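Local coordinates for uncharacterized protein (PDB 3FD9), which is the anti-activator ExsD, which probably represses the type III secretion regulon by disrupting self-association and DNA binding of the activator ExsA, at residues G88-L93 with Q249-W254. Numbering follows the deposited sequence.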
loop_
_atom_site.group_PDB
_atom_site.type_symbol
_atom_site.label_atom_id
_atom_site.label_comp_id
_atom_site.label_asym_id
_atom_site.label_seq_id
_atom_site.Cartn_x
_atom_site.Cartn_y
_atom_site.Cartn_z
ATOM N N GLY A 88 -12.812 7.714 -19.265
ATOM C CA GLY A 88 -12.011 8.916 -19.162
ATOM C C GLY A 88 -12.297 9.600 -17.840
ATOM O O GLY A 88 -13.152 9.150 -17.071
ATOM N N ASP A 89 -11.584 10.688 -17.572
ATOM C CA ASP A 89 -11.787 11.444 -16.353
ATOM C C ASP A 89 -12.241 12.852 -16.672
ATOM O O ASP A 89 -11.939 13.374 -17.738
ATOM C CB ASP A 89 -10.493 11.500 -15.554
ATOM C CG ASP A 89 -10.024 10.135 -15.117
ATOM O OD1 ASP A 89 -10.681 9.536 -14.234
ATOM O OD2 ASP A 89 -8.993 9.670 -15.650
ATOM N N ARG A 90 -12.980 13.452 -15.747
ATOM C CA ARG A 90 -13.290 14.867 -15.815
ATOM C C ARG A 90 -12.284 15.525 -14.891
ATOM O O ARG A 90 -12.270 15.252 -13.692
ATOM C CB ARG A 90 -14.711 15.138 -15.327
ATOM C CG ARG A 90 -15.747 14.113 -15.771
ATOM C CD ARG A 90 -16.397 14.486 -17.091
ATOM N NE ARG A 90 -17.120 15.757 -17.011
ATOM C CZ ARG A 90 -17.882 16.250 -17.986
ATOM N NH1 ARG A 90 -18.029 15.577 -19.121
ATOM N NH2 ARG A 90 -18.498 17.415 -17.824
ATOM N N VAL A 91 -11.435 16.383 -15.443
ATOM C CA VAL A 91 -10.280 16.869 -14.712
ATOM C C VAL A 91 -10.289 18.380 -14.562
ATOM O O VAL A 91 -10.338 19.112 -15.547
ATOM C CB VAL A 91 -8.971 16.462 -15.402
ATOM C CG1 VAL A 91 -7.794 16.886 -14.544
ATOM C CG2 VAL A 91 -8.941 14.966 -15.654
ATOM N N ASN A 92 -10.225 18.850 -13.322
ATOM C CA ASN A 92 -10.224 20.279 -13.065
ATOM C C ASN A 92 -8.812 20.812 -12.966
ATOM O O ASN A 92 -8.153 20.654 -11.941
ATOM C CB ASN A 92 -10.986 20.599 -11.786
ATOM C CG ASN A 92 -11.144 22.081 -11.569
ATOM O OD1 ASN A 92 -10.781 22.886 -12.428
ATOM N ND2 ASN A 92 -11.686 22.458 -10.420
ATOM N N LEU A 93 -8.355 21.457 -14.033
ATOM C CA LEU A 93 -6.995 21.976 -14.086
ATOM C C LEU A 93 -6.789 23.151 -13.142
ATOM O O LEU A 93 -5.688 23.684 -13.042
ATOM C CB LEU A 93 -6.611 22.357 -15.511
ATOM C CG LEU A 93 -6.519 21.179 -16.473
ATOM C CD1 LEU A 93 -6.535 21.664 -17.898
ATOM C CD2 LEU A 93 -5.270 20.376 -16.196
ATOM N N GLN A 249 -11.850 10.365 -24.251
ATOM C CA GLN A 249 -12.950 10.810 -23.399
ATOM C C GLN A 249 -12.544 11.582 -22.152
ATOM O O GLN A 249 -13.402 11.965 -21.357
ATOM C CB GLN A 249 -13.820 9.623 -23.002
ATOM C CG GLN A 249 -14.496 8.960 -24.182
ATOM C CD GLN A 249 -15.221 9.955 -25.059
ATOM O OE1 GLN A 249 -15.893 10.860 -24.565
ATOM N NE2 GLN A 249 -15.091 9.794 -26.373
ATOM N N ASP A 250 -11.246 11.799 -21.963
ATOM C CA ASP A 250 -10.769 12.659 -20.885
ATOM C C ASP A 250 -11.271 14.069 -21.146
ATOM O O ASP A 250 -11.031 14.617 -22.212
ATOM C CB ASP A 250 -9.244 12.665 -20.846
ATOM C CG ASP A 250 -8.664 11.510 -20.046
ATOM O OD1 ASP A 250 -9.362 10.986 -19.149
ATOM O OD2 ASP A 250 -7.497 11.132 -20.300
ATOM N N HIS A 251 -11.981 14.656 -20.187
ATOM C CA HIS A 251 -12.480 16.023 -20.323
ATOM C C HIS A 251 -11.788 16.940 -19.329
ATOM O O HIS A 251 -11.794 16.677 -18.141
ATOM C CB HIS A 251 -14.000 16.070 -20.110
ATOM C CG HIS A 251 -14.590 17.448 -20.214
ATOM N ND1 HIS A 251 -15.070 18.140 -19.119
ATOM C CD2 HIS A 251 -14.781 18.263 -21.281
ATOM C CE1 HIS A 251 -15.529 19.317 -19.507
ATOM N NE2 HIS A 251 -15.363 19.418 -20.813
ATOM N N PHE A 252 -11.191 18.020 -19.815
ATOM C CA PHE A 252 -10.562 18.999 -18.937
ATOM C C PHE A 252 -11.403 20.268 -18.823
ATOM O O PHE A 252 -12.206 20.572 -19.715
ATOM C CB PHE A 252 -9.158 19.344 -19.433
ATOM C CG PHE A 252 -8.242 18.168 -19.490
ATOM C CD1 PHE A 252 -7.624 17.699 -18.342
ATOM C CD2 PHE A 252 -8.006 17.516 -20.687
ATOM C CE1 PHE A 252 -6.778 16.603 -18.391
ATOM C CE2 PHE A 252 -7.164 16.413 -20.740
ATOM C CZ PHE A 252 -6.546 15.958 -19.592
ATOM N N TYR A 253 -11.225 20.997 -17.726
ATOM C CA TYR A 253 -11.978 22.226 -17.507
ATOM C C TYR A 253 -11.368 23.039 -16.368
ATOM O O TYR A 253 -10.481 22.556 -15.671
ATOM C CB TYR A 253 -13.460 21.919 -17.236
ATOM C CG TYR A 253 -13.725 21.277 -15.895
ATOM C CD1 TYR A 253 -14.029 22.053 -14.781
ATOM C CD2 TYR A 253 -13.664 19.898 -15.739
ATOM C CE1 TYR A 253 -14.262 21.468 -13.540
ATOM C CE2 TYR A 253 -13.896 19.307 -14.508
ATOM C CZ TYR A 253 -14.198 20.098 -13.413
ATOM O OH TYR A 253 -14.434 19.523 -12.185
ATOM N N TRP A 254 -11.841 24.268 -16.188
ATOM C CA TRP A 254 -11.315 25.148 -15.144
ATOM C C TRP A 254 -12.424 25.708 -14.255
ATOM O O TRP A 254 -13.433 26.213 -14.750
ATOM C CB TRP A 254 -10.520 26.306 -15.755
ATOM C CG TRP A 254 -9.952 27.233 -14.721
ATOM C CD1 TRP A 254 -10.611 28.235 -14.061
ATOM C CD2 TRP A 254 -8.613 27.239 -14.220
ATOM N NE1 TRP A 254 -9.763 28.860 -13.180
ATOM C CE2 TRP A 254 -8.528 28.264 -13.258
ATOM C CE3 TRP A 254 -7.472 26.475 -14.492
ATOM C CZ2 TRP A 254 -7.353 28.548 -12.573
ATOM C CZ3 TRP A 254 -6.312 26.757 -13.816
ATOM C CH2 TRP A 254 -6.258 27.783 -12.865
#
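N92 lies over one face of the Y253 ring, its CA offset toward the rim, in a two-stranded parallel sheet where strand 251-253, close to the chain's C-terminus, pairs with strand 90-92 despite the long, largely helical run between them. The backbone follows the alternating parallel pattern: H251 N donates to D89 O, V91 N to H251 O, Y253 N to V91 O, and L93 N to Y253 O, the last at 2.9 Å. At the start of this series a side chain takes over, D250 OD1 accepting D89 N at 2.7 Å. On the apolar face V91 and F252 lie side by side. From V91 CB, 3.5 Å from F252 CD1, the valine forks: CG1, anti to the backbone N (chi1 -175°), and CG2 both stay beside F252 CD1 and CE1. L93 CD1 adds F252 CB at 3.8 Å, and helices 96-115 and 232-241 supply further neighbours. On the other face N92 CB sits 3.6 Å from Y253 OH, the side chains crossing at about a right angle with amide and ring planes only 12° apart; A94 N donates to N92 OD1 and ND2 to Q255 O, fixing the amide's rotation. The carboxylates of D89 and D250 point the same way, OD2 to OD1 3.8 Å apart. R57, W53 and Q56 of helix 52-60 would offset this repulsion, although E68 adds negative charge nearby, tying the sheet's beginning to the N-terminal helices.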